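Long-range contacts in dual specificity protein phosphatase 18 (PDB 2ESB), which removes phosphate from tyrosine, serine and threonine residues of proteins, acting on MAP kinase peptides with a preference for phosphotyrosine and doubly phosphorylated forms: residues I46-N51 with D63-Q68; I50-E55 with V69-S74; A34-L39 with V57-E62. One frame throughout, in Å; residues are numbered along the deposited sequence.

Contact 1 (I46-N51 with D63-Q68); sequences ITMVIN and DIQYMQ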
loop_
_atom_site.group_PDB
_atom_site.type_symbol
_atom_site.label_atom_id
_atom_site.label_comp_id
_atom_site.label_asym_id
_atom_site.label_seq_id
_atom_site.Cartn_x
_atom_site.Cartn_y
_atom_site.Cartn_z
ATOM N N ILE A 46 13.902 1.809 9.084
ATOM C CA ILE A 46 12.941 2.617 8.335
ATOM C C ILE A 46 13.393 4.087 8.309
ATOM O O ILE A 46 13.687 4.670 9.356
ATOM C CB ILE A 46 11.536 2.558 8.971
ATOM C CG1 ILE A 46 11.057 1.106 9.092
ATOM C CG2 ILE A 46 10.559 3.361 8.122
ATOM C CD1 ILE A 46 11.044 0.344 7.779
ATOM N N THR A 47 13.422 4.695 7.127
ATOM C CA THR A 47 13.848 6.095 7.000
ATOM C C THR A 47 12.747 7.000 6.488
ATOM O O THR A 47 12.856 8.230 6.563
ATOM C CB THR A 47 15.050 6.244 6.039
ATOM O OG1 THR A 47 14.709 5.724 4.750
ATOM C CG2 THR A 47 16.258 5.505 6.574
ATOM N N MET A 48 11.690 6.382 5.970
ATOM C CA MET A 48 10.551 7.105 5.424
ATOM C C MET A 48 9.249 6.443 5.874
ATOM O O MET A 48 9.083 5.232 5.735
ATOM C CB MET A 48 10.606 7.091 3.889
ATOM C CG MET A 48 9.479 7.885 3.218
ATOM S SD MET A 48 9.715 9.672 3.405
ATOM C CE MET A 48 8.027 10.230 3.589
ATOM N N VAL A 49 8.338 7.242 6.416
ATOM C CA VAL A 49 7.043 6.743 6.863
ATOM C C VAL A 49 5.938 7.460 6.092
ATOM O O VAL A 49 5.837 8.691 6.120
ATOM C CB VAL A 49 6.831 6.978 8.377
ATOM C CG1 VAL A 49 5.411 6.574 8.767
ATOM C CG2 VAL A 49 7.852 6.158 9.190
ATOM N N ILE A 50 5.119 6.685 5.392
ATOM C CA ILE A 50 4.018 7.239 4.616
ATOM C C ILE A 50 2.706 6.789 5.249
ATOM O O ILE A 50 2.334 5.621 5.188
ATOM C CB ILE A 50 4.065 6.770 3.149
ATOM C CG1 ILE A 50 5.407 7.171 2.518
ATOM C CG2 ILE A 50 2.920 7.413 2.378
ATOM C CD1 ILE A 50 5.549 6.823 1.023
ATOM N N ASN A 51 2.024 7.740 5.869
ATOM C CA ASN A 51 0.775 7.513 6.573
ATOM C C ASN A 51 -0.376 7.722 5.600
ATOM O O ASN A 51 -0.700 8.851 5.225
ATOM C CB ASN A 51 0.728 8.492 7.763
ATOM C CG ASN A 51 -0.574 8.444 8.551
ATOM O OD1 ASN A 51 -1.570 7.851 8.138
ATOM N ND2 ASN A 51 -0.569 9.109 9.696
ATOM N N ASP A 63 15.456 11.605 12.764
ATOM C CA ASP A 63 16.064 10.947 11.613
ATOM C C ASP A 63 15.146 10.055 10.780
ATOM O O ASP A 63 15.600 9.165 10.059
ATOM C CB ASP A 63 17.285 10.167 12.080
ATOM C CG ASP A 63 18.360 11.081 12.652
ATOM O OD1 ASP A 63 19.054 10.662 13.597
ATOM O OD2 ASP A 63 18.508 12.220 12.147
ATOM N N ILE A 64 13.850 10.285 10.893
ATOM C CA ILE A 64 12.894 9.553 10.080
ATOM C C ILE A 64 12.052 10.628 9.413
ATOM O O ILE A 64 11.697 11.623 10.049
ATOM C CB ILE A 64 12.001 8.629 10.929
ATOM C CG1 ILE A 64 12.874 7.539 11.570
ATOM C CG2 ILE A 64 10.916 8.012 10.047
ATOM C CD1 ILE A 64 12.121 6.569 12.458
ATOM N N GLN A 65 11.773 10.452 8.126
ATOM C CA GLN A 65 10.962 11.412 7.378
ATOM C C GLN A 65 9.523 10.918 7.339
ATOM O O GLN A 65 9.289 9.726 7.163
ATOM C CB GLN A 65 11.501 11.553 5.946
ATOM C CG GLN A 65 10.864 12.696 5.174
ATOM C CD GLN A 65 11.233 12.676 3.693
ATOM O OE1 GLN A 65 12.369 12.361 3.330
ATOM N NE2 GLN A 65 10.273 13.019 2.835
ATOM N N TYR A 66 8.563 11.829 7.507
ATOM C CA TYR A 66 7.144 11.468 7.511
ATOM C C TYR A 66 6.318 12.286 6.524
ATOM O O TYR A 66 6.667 13.418 6.195
ATOM C CB TYR A 66 6.524 11.693 8.906
ATOM C CG TYR A 66 7.116 10.865 10.028
ATOM C CD1 TYR A 66 8.325 11.220 10.623
ATOM C CD2 TYR A 66 6.462 9.726 10.491
ATOM C CE1 TYR A 66 8.873 10.462 11.657
ATOM C CE2 TYR A 66 7.006 8.949 11.533
ATOM C CZ TYR A 66 8.209 9.325 12.109
ATOM O OH TYR A 66 8.747 8.580 13.138
ATOM N N MET A 67 5.219 11.705 6.060
ATOM C CA MET A 67 4.298 12.411 5.183
ATOM C C MET A 67 2.940 11.742 5.335
ATOM O O MET A 67 2.836 10.627 5.855
ATOM C CB MET A 67 4.746 12.368 3.718
ATOM C CG MET A 67 4.496 11.052 3.018
ATOM S SD MET A 67 4.945 11.197 1.276
ATOM C CE MET A 67 3.423 11.965 0.668
ATOM N N GLN A 68 1.895 12.414 4.881
ATOM C CA GLN A 68 0.564 11.857 5.010
ATOM C C GLN A 68 -0.254 12.042 3.751
ATOM O O GLN A 68 -0.208 13.101 3.112
ATOM C CB GLN A 68 -0.145 12.515 6.195
ATOM C CG GLN A 68 -1.481 11.895 6.572
ATOM C CD GLN A 68 -1.841 12.175 8.017
ATOM O OE1 GLN A 68 -1.061 12.782 8.756
ATOM N NE2 GLN A 68 -3.016 11.724 8.433
#
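The amides of N51 and Q68 stack face to face near the C-terminal ends of two adjacent parallel strands, with planes 13° apart and N51 ND2 3.7 Å from Q68 CD. Both side chains have CG anti to the backbone N and run the same way. Polar partners around their rims fix their rotation: N51 OD1 accepts S53 OG, N51 ND2 donates to V56 O and N58 OD1, and Q68 NE2 reaches S53 O. On the same face of the sheet the Y66 ring stands alongside V49, whose CB meets Y66 CD2 obliquely at 3.5 Å. Its hydroxyl pairs with the backbone N of Y61. V49 CG2 also meets I64 CG2, 3.7 Å away.

The opposite face is sulfur-rich. M48 bends at chi2 and chi3, bringing SD to 3.4 Å from Q65 CD and CE to 3.7 Å from M67 CG. M67 CG takes the crowded position between backbone N and carbonyl carbon (chi1 76°), which leaves it beside I50 CG2 as well.

Backbone bonds follow the parallel pattern: V49 N donates to Q65 O at 2.8 Å, V49 O accepts a more bent bond (141°) from M67 N at 3.1 Å, and Q65 N to T47 O and N51 N to M67 O extend the pairing at its two ends.

Strand 65-68 is an outermost strand of the mixed sheet, and strand 48-51 separates it from strand 100-103. Helix 83-95 packs H89 on M48 and M67, while on the other face L41 of helix 38-43 touches I64 and Y66.

Contact 2 (I50-E55 with V69-S74); sequences INVSVE and VPVADS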
loop_
_atom_site.group_PDB
_atom_site.type_symbol
_atom_site.label_atom_id
_atom_site.label_comp_id
_atom_site.label_asym_id
_atom_site.label_seq_id
_atom_site.Cartn_x
_atom_site.Cartn_y
_atom_site.Cartn_z
ATOM N N ILE A 50 5.119 6.685 5.392
ATOM C CA ILE A 50 4.018 7.239 4.616
ATOM C C ILE A 50 2.706 6.789 5.249
ATOM O O ILE A 50 2.334 5.621 5.188
ATOM C CB ILE A 50 4.065 6.770 3.149
ATOM C CG1 ILE A 50 5.407 7.171 2.518
ATOM C CG2 ILE A 50 2.920 7.413 2.378
ATOM C CD1 ILE A 50 5.549 6.823 1.023
ATOM N N ASN A 51 2.024 7.740 5.869
ATOM C CA ASN A 51 0.775 7.513 6.573
ATOM C C ASN A 51 -0.376 7.722 5.600
ATOM O O ASN A 51 -0.700 8.851 5.225
ATOM C CB ASN A 51 0.728 8.492 7.763
ATOM C CG ASN A 51 -0.574 8.444 8.551
ATOM O OD1 ASN A 51 -1.570 7.851 8.138
ATOM N ND2 ASN A 51 -0.569 9.109 9.696
ATOM N N VAL A 52 -0.991 6.620 5.180
ATOM C CA VAL A 52 -2.095 6.694 4.241
ATOM C C VAL A 52 -3.428 6.706 4.993
ATOM O O VAL A 52 -4.184 5.737 4.972
ATOM C CB VAL A 52 -2.059 5.500 3.243
ATOM C CG1 VAL A 52 -2.937 5.805 2.047
ATOM C CG2 VAL A 52 -0.625 5.236 2.789
ATOM N N SER A 53 -3.706 7.807 5.675
ATOM C CA SER A 53 -4.957 7.924 6.426
ATOM C C SER A 53 -5.229 9.378 6.760
ATOM O O SER A 53 -4.334 10.219 6.727
ATOM C CB SER A 53 -4.872 7.166 7.747
ATOM O OG SER A 53 -4.186 7.965 8.702
ATOM N N VAL A 54 -6.473 9.657 7.109
ATOM C CA VAL A 54 -6.859 10.993 7.496
ATOM C C VAL A 54 -6.728 11.086 9.009
ATOM O O VAL A 54 -6.265 12.087 9.550
ATOM C CB VAL A 54 -8.346 11.265 7.151
ATOM C CG1 VAL A 54 -8.757 12.638 7.650
ATOM C CG2 VAL A 54 -8.556 11.172 5.653
ATOM N N GLU A 55 -7.098 9.998 9.672
ATOM C CA GLU A 55 -7.177 9.952 11.125
ATOM C C GLU A 55 -6.003 9.526 12.006
ATOM O O GLU A 55 -5.979 9.871 13.184
ATOM C CB GLU A 55 -8.405 9.109 11.504
ATOM C CG GLU A 55 -8.186 7.588 11.471
ATOM C CD GLU A 55 -8.288 6.973 10.076
ATOM O OE1 GLU A 55 -8.285 7.713 9.068
ATOM O OE2 GLU A 55 -8.372 5.731 9.994
ATOM N N VAL A 69 -0.978 10.983 3.394
ATOM C CA VAL A 69 -1.873 10.953 2.236
ATOM C C VAL A 69 -3.215 10.812 2.940
ATOM O O VAL A 69 -3.627 9.703 3.293
ATOM C CB VAL A 69 -1.601 9.718 1.364
ATOM C CG1 VAL A 69 -2.538 9.708 0.145
ATOM C CG2 VAL A 69 -0.154 9.730 0.931
ATOM N N PRO A 70 -3.913 11.940 3.152
ATOM C CA PRO A 70 -5.205 11.989 3.839
ATOM C C PRO A 70 -6.426 11.424 3.125
ATOM O O PRO A 70 -7.217 12.179 2.564
ATOM C CB PRO A 70 -5.355 13.477 4.150
ATOM C CG PRO A 70 -4.813 14.098 2.899
ATOM C CD PRO A 70 -3.550 13.279 2.638
ATOM N N VAL A 71 -6.579 10.103 3.150
ATOM C CA VAL A 71 -7.744 9.474 2.537
ATOM C C VAL A 71 -8.433 8.584 3.550
ATOM O O VAL A 71 -7.789 7.987 4.414
ATOM C CB VAL A 71 -7.380 8.616 1.308
ATOM C CG1 VAL A 71 -6.767 9.499 0.216
ATOM C CG2 VAL A 71 -6.425 7.522 1.708
ATOM N N ALA A 72 -9.757 8.537 3.466
ATOM C CA ALA A 72 -10.548 7.699 4.340
ATOM C C ALA A 72 -10.607 6.354 3.631
ATOM O O ALA A 72 -10.367 6.277 2.421
ATOM C CB ALA A 72 -11.957 8.280 4.491
ATOM N N ASP A 73 -10.900 5.287 4.365
ATOM C CA ASP A 73 -11.000 3.989 3.718
ATOM C C ASP A 73 -12.418 3.839 3.174
ATOM O O ASP A 73 -13.247 3.128 3.736
ATOM C CB ASP A 73 -10.688 2.850 4.683
ATOM C CG ASP A 73 -10.842 1.486 4.022
ATOM O OD1 ASP A 73 -10.509 1.370 2.817
ATOM O OD2 ASP A 73 -11.284 0.535 4.697
ATOM N N SER A 74 -12.676 4.538 2.078
ATOM C CA SER A 74 -13.972 4.531 1.427
ATOM C C SER A 74 -13.798 4.242 -0.050
ATOM O O SER A 74 -12.833 4.683 -0.667
ATOM C CB SER A 74 -14.651 5.893 1.600
ATOM O OG SER A 74 -15.647 6.092 0.615
#
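Beyond the C-terminal ends of two parallel strands of the phosphatase sheet, both strands run on as loops, and the second folds at once into an inverse gamma turn centred on P70. The valines decide how the loops lie together. V52 and V71 sit side by side, pointing the same way, with V52 CG1 3.9 Å from V71 CG2; V69 and I50 are likewise parallel neighbours, meeting through their CG2 methyls. V52 CG1 is anti to the backbone N (chi1 -163°), whereas V71 puts CG2 in the crowded position between N and carbonyl carbon, which brings that methyl to V52. L79 lies against both side chains, and L114 of helix 110-122 also touches V52.

V54 behaves differently. Its CG2, beside its own backbone N, presses chiefly on main chain, lying 3.3 Å from P70 C and equally near V71 C, a tight fit against the main chain on both sides of V71.

A hydrogen bond joins the two segments: V69 N donates to N51 O at 2.8 Å, nearly straight (169°) and in the carbonyl plane. Further along, CA-H...O contacts add to it, including P70 CA to S53 O at 3.5 Å.

R110, the arginine of the CX5R signature motif, ties both loops together, bonding V71 O and forming a salt bridge to E55. Residues 69-74 probably form the start of the general-acid loop, as in other dual-specificity phosphatases; D73 OD1 is bonded to S109 and N144. Within 50-55, S53 OG, which also pairs with V56 N, donates along a lone pair of N51 OD1 at 2.7 Å.

Contact 3 (A34-L39 with V57-E62); sequences AANNKL and VNTLYE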
loop_
_atom_site.group_PDB
_atom_site.type_symbol
_atom_site.label_atom_id
_atom_site.label_comp_id
_atom_site.label_asym_id
_atom_site.label_seq_id
_atom_site.Cartn_x
_atom_site.Cartn_y
_atom_site.Cartn_z
ATOM N N ALA A 34 2.287 -0.097 15.093
ATOM C CA ALA A 34 3.667 -0.368 14.739
ATOM C C ALA A 34 4.358 0.860 14.181
ATOM O O ALA A 34 5.544 1.074 14.423
ATOM C CB ALA A 34 3.719 -1.504 13.726
ATOM N N ALA A 35 3.597 1.668 13.450
ATOM C CA ALA A 35 4.116 2.869 12.812
ATOM C C ALA A 35 4.679 3.908 13.781
ATOM O O ALA A 35 5.425 4.789 13.374
ATOM C CB ALA A 35 3.026 3.496 11.949
ATOM N N ASN A 36 4.308 3.820 15.054
ATOM C CA ASN A 36 4.817 4.757 16.053
ATOM C C ASN A 36 5.692 4.041 17.085
ATOM O O ASN A 36 5.972 4.577 18.160
ATOM C CB ASN A 36 3.664 5.475 16.756
ATOM C CG ASN A 36 2.964 6.476 15.856
ATOM O OD1 ASN A 36 1.752 6.667 15.950
ATOM N ND2 ASN A 36 3.724 7.126 14.984
ATOM N N ASN A 37 6.112 2.826 16.749
ATOM C CA ASN A 37 6.981 2.023 17.612
ATOM C C ASN A 37 8.415 2.369 17.208
ATOM O O ASN A 37 8.946 1.838 16.225
ATOM C CB ASN A 37 6.731 0.539 17.371
ATOM C CG ASN A 37 7.551 -0.348 18.289
ATOM O OD1 ASN A 37 8.691 -0.037 18.627
ATOM N ND2 ASN A 37 6.975 -1.473 18.681
ATOM N N LYS A 38 9.045 3.257 17.967
ATOM C CA LYS A 38 10.398 3.700 17.655
ATOM C C LYS A 38 11.406 2.562 17.454
ATOM O O LYS A 38 12.139 2.544 16.465
ATOM C CB LYS A 38 10.891 4.651 18.747
ATOM C CG LYS A 38 12.201 5.356 18.433
ATOM C CD LYS A 38 12.581 6.266 19.598
ATOM C CE LYS A 38 13.861 7.050 19.347
ATOM N NZ LYS A 38 14.164 7.895 20.532
ATOM N N LEU A 39 11.439 1.609 18.379
ATOM C CA LEU A 39 12.385 0.501 18.272
ATOM C C LEU A 39 12.213 -0.307 17.001
ATOM O O LEU A 39 13.190 -0.709 16.369
ATOM C CB LEU A 39 12.252 -0.437 19.473
ATOM C CG LEU A 39 12.863 0.067 20.778
ATOM C CD1 LEU A 39 12.658 -0.976 21.870
ATOM C CD2 LEU A 39 14.340 0.347 20.572
ATOM N N VAL A 57 -2.456 9.638 13.713
ATOM C CA VAL A 57 -1.432 10.630 14.018
ATOM C C VAL A 57 -0.081 9.938 14.226
ATOM O O VAL A 57 0.002 8.933 14.931
ATOM C CB VAL A 57 -1.781 11.408 15.301
ATOM C CG1 VAL A 57 -0.553 12.215 15.765
ATOM C CG2 VAL A 57 -2.992 12.311 15.046
ATOM N N ASN A 58 0.970 10.465 13.602
ATOM C CA ASN A 58 2.314 9.906 13.768
ATOM C C ASN A 58 3.100 10.632 14.859
ATOM O O ASN A 58 2.987 11.854 15.006
ATOM C CB ASN A 58 3.151 10.064 12.486
ATOM C CG ASN A 58 2.770 9.090 11.400
ATOM O OD1 ASN A 58 2.325 9.487 10.331
ATOM N ND2 ASN A 58 2.954 7.799 11.671
ATOM N N THR A 59 3.908 9.873 15.595
ATOM C CA THR A 59 4.816 10.437 16.584
ATOM C C THR A 59 6.016 10.666 15.655
ATOM O O THR A 59 6.392 9.761 14.915
ATOM C CB THR A 59 5.216 9.406 17.659
ATOM O OG1 THR A 59 4.044 8.926 18.332
ATOM C CG2 THR A 59 6.157 10.040 18.688
ATOM N N LEU A 60 6.608 11.852 15.674
ATOM C CA LEU A 60 7.720 12.129 14.767
ATOM C C LEU A 60 9.077 11.891 15.406
ATOM O O LEU A 60 9.590 12.749 16.126
ATOM C CB LEU A 60 7.634 13.579 14.271
ATOM C CG LEU A 60 6.260 14.034 13.765
ATOM C CD1 LEU A 60 6.362 15.477 13.255
ATOM C CD2 LEU A 60 5.779 13.107 12.653
ATOM N N TYR A 61 9.668 10.730 15.138
ATOM C CA TYR A 61 10.969 10.420 15.707
ATOM C C TYR A 61 12.104 11.018 14.892
ATOM O O TYR A 61 11.954 11.319 13.706
ATOM C CB TYR A 61 11.145 8.908 15.839
ATOM C CG TYR A 61 10.120 8.277 16.764
ATOM C CD1 TYR A 61 9.208 7.332 16.290
ATOM C CD2 TYR A 61 10.064 8.631 18.112
ATOM C CE1 TYR A 61 8.264 6.752 17.137
ATOM C CE2 TYR A 61 9.135 8.060 18.964
ATOM C CZ TYR A 61 8.238 7.122 18.478
ATOM O OH TYR A 61 7.342 6.535 19.344
ATOM N N GLU A 62 13.240 11.187 15.552
ATOM C CA GLU A 62 14.427 11.765 14.947
ATOM C C GLU A 62 14.987 10.925 13.805
ATOM O O GLU A 62 14.983 9.697 13.861
ATOM C CB GLU A 62 15.504 11.935 16.022
ATOM C CG GLU A 62 16.201 13.285 16.012
ATOM C CD GLU A 62 15.216 14.437 16.026
ATOM O OE1 GLU A 62 14.672 14.766 14.950
ATOM O OE2 GLU A 62 14.978 15.006 17.113
HETATM O O HOH W 1 6.769 7.132 14.146
#
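Y61 OH donates a hydrogen bond to N36 O at 2.7 Å. The donor sits 32° above the carbonyl plane, off the lone-pair directions, and the N36 carbonyl group lies at the edge of the ring. A water adds a second link, donating to A35 O and to T59 O, each at 2.8 Å.

The CH-pi interaction is formed by K38. Its CB stands over the centre of one face of Y61, 3.7 Å from the centroid and 13° off the normal. The extended lysine chain then continues across that face, CD lying 3.8 Å from Y61 CD2, so aliphatic carbons rather than the ammonium group make the contact. An alanine at Y61 would remove both ring and hydroxyl, and would probably loosen the 57-62 loop from the start of the helix.

The N36 side chain lies across the backbone of V57 to T59, its CB 3.8 Å from T59 OG1.

The contact fastens the loop that precedes strand 65-68 to the N-terminal end of helix 38-43, where N37 OD1 caps M40 N and L41 also touches Y61. Further in, A35 rests on L101 and H103 of strand 100-103, and N58 bonds to H103 and to N51 of strand 48-51.

How the contacts relate
From the N terminus, residues 34-39 lead into helix 38-43 and strand 48-51, and contact 3 closes this loop when the chain returns at 57-62. Before that return the chain has passed through the first segments of contacts 1 and 2, so contact 3 crosses both. Contact 1 then closes the excursion between strands 48-51 and 65-68, and contact 2, sharing I50 and N51 with it, carries the pairing past the strand ends. Bonds between contacts join the three: Q68 NE2 to S53 O links 1 with 2, while N51 to N58 and Y66 to Y61 link 1 with 3. Together they tie helix 38-43, the sheet edge and the loop leading toward helix 83-95.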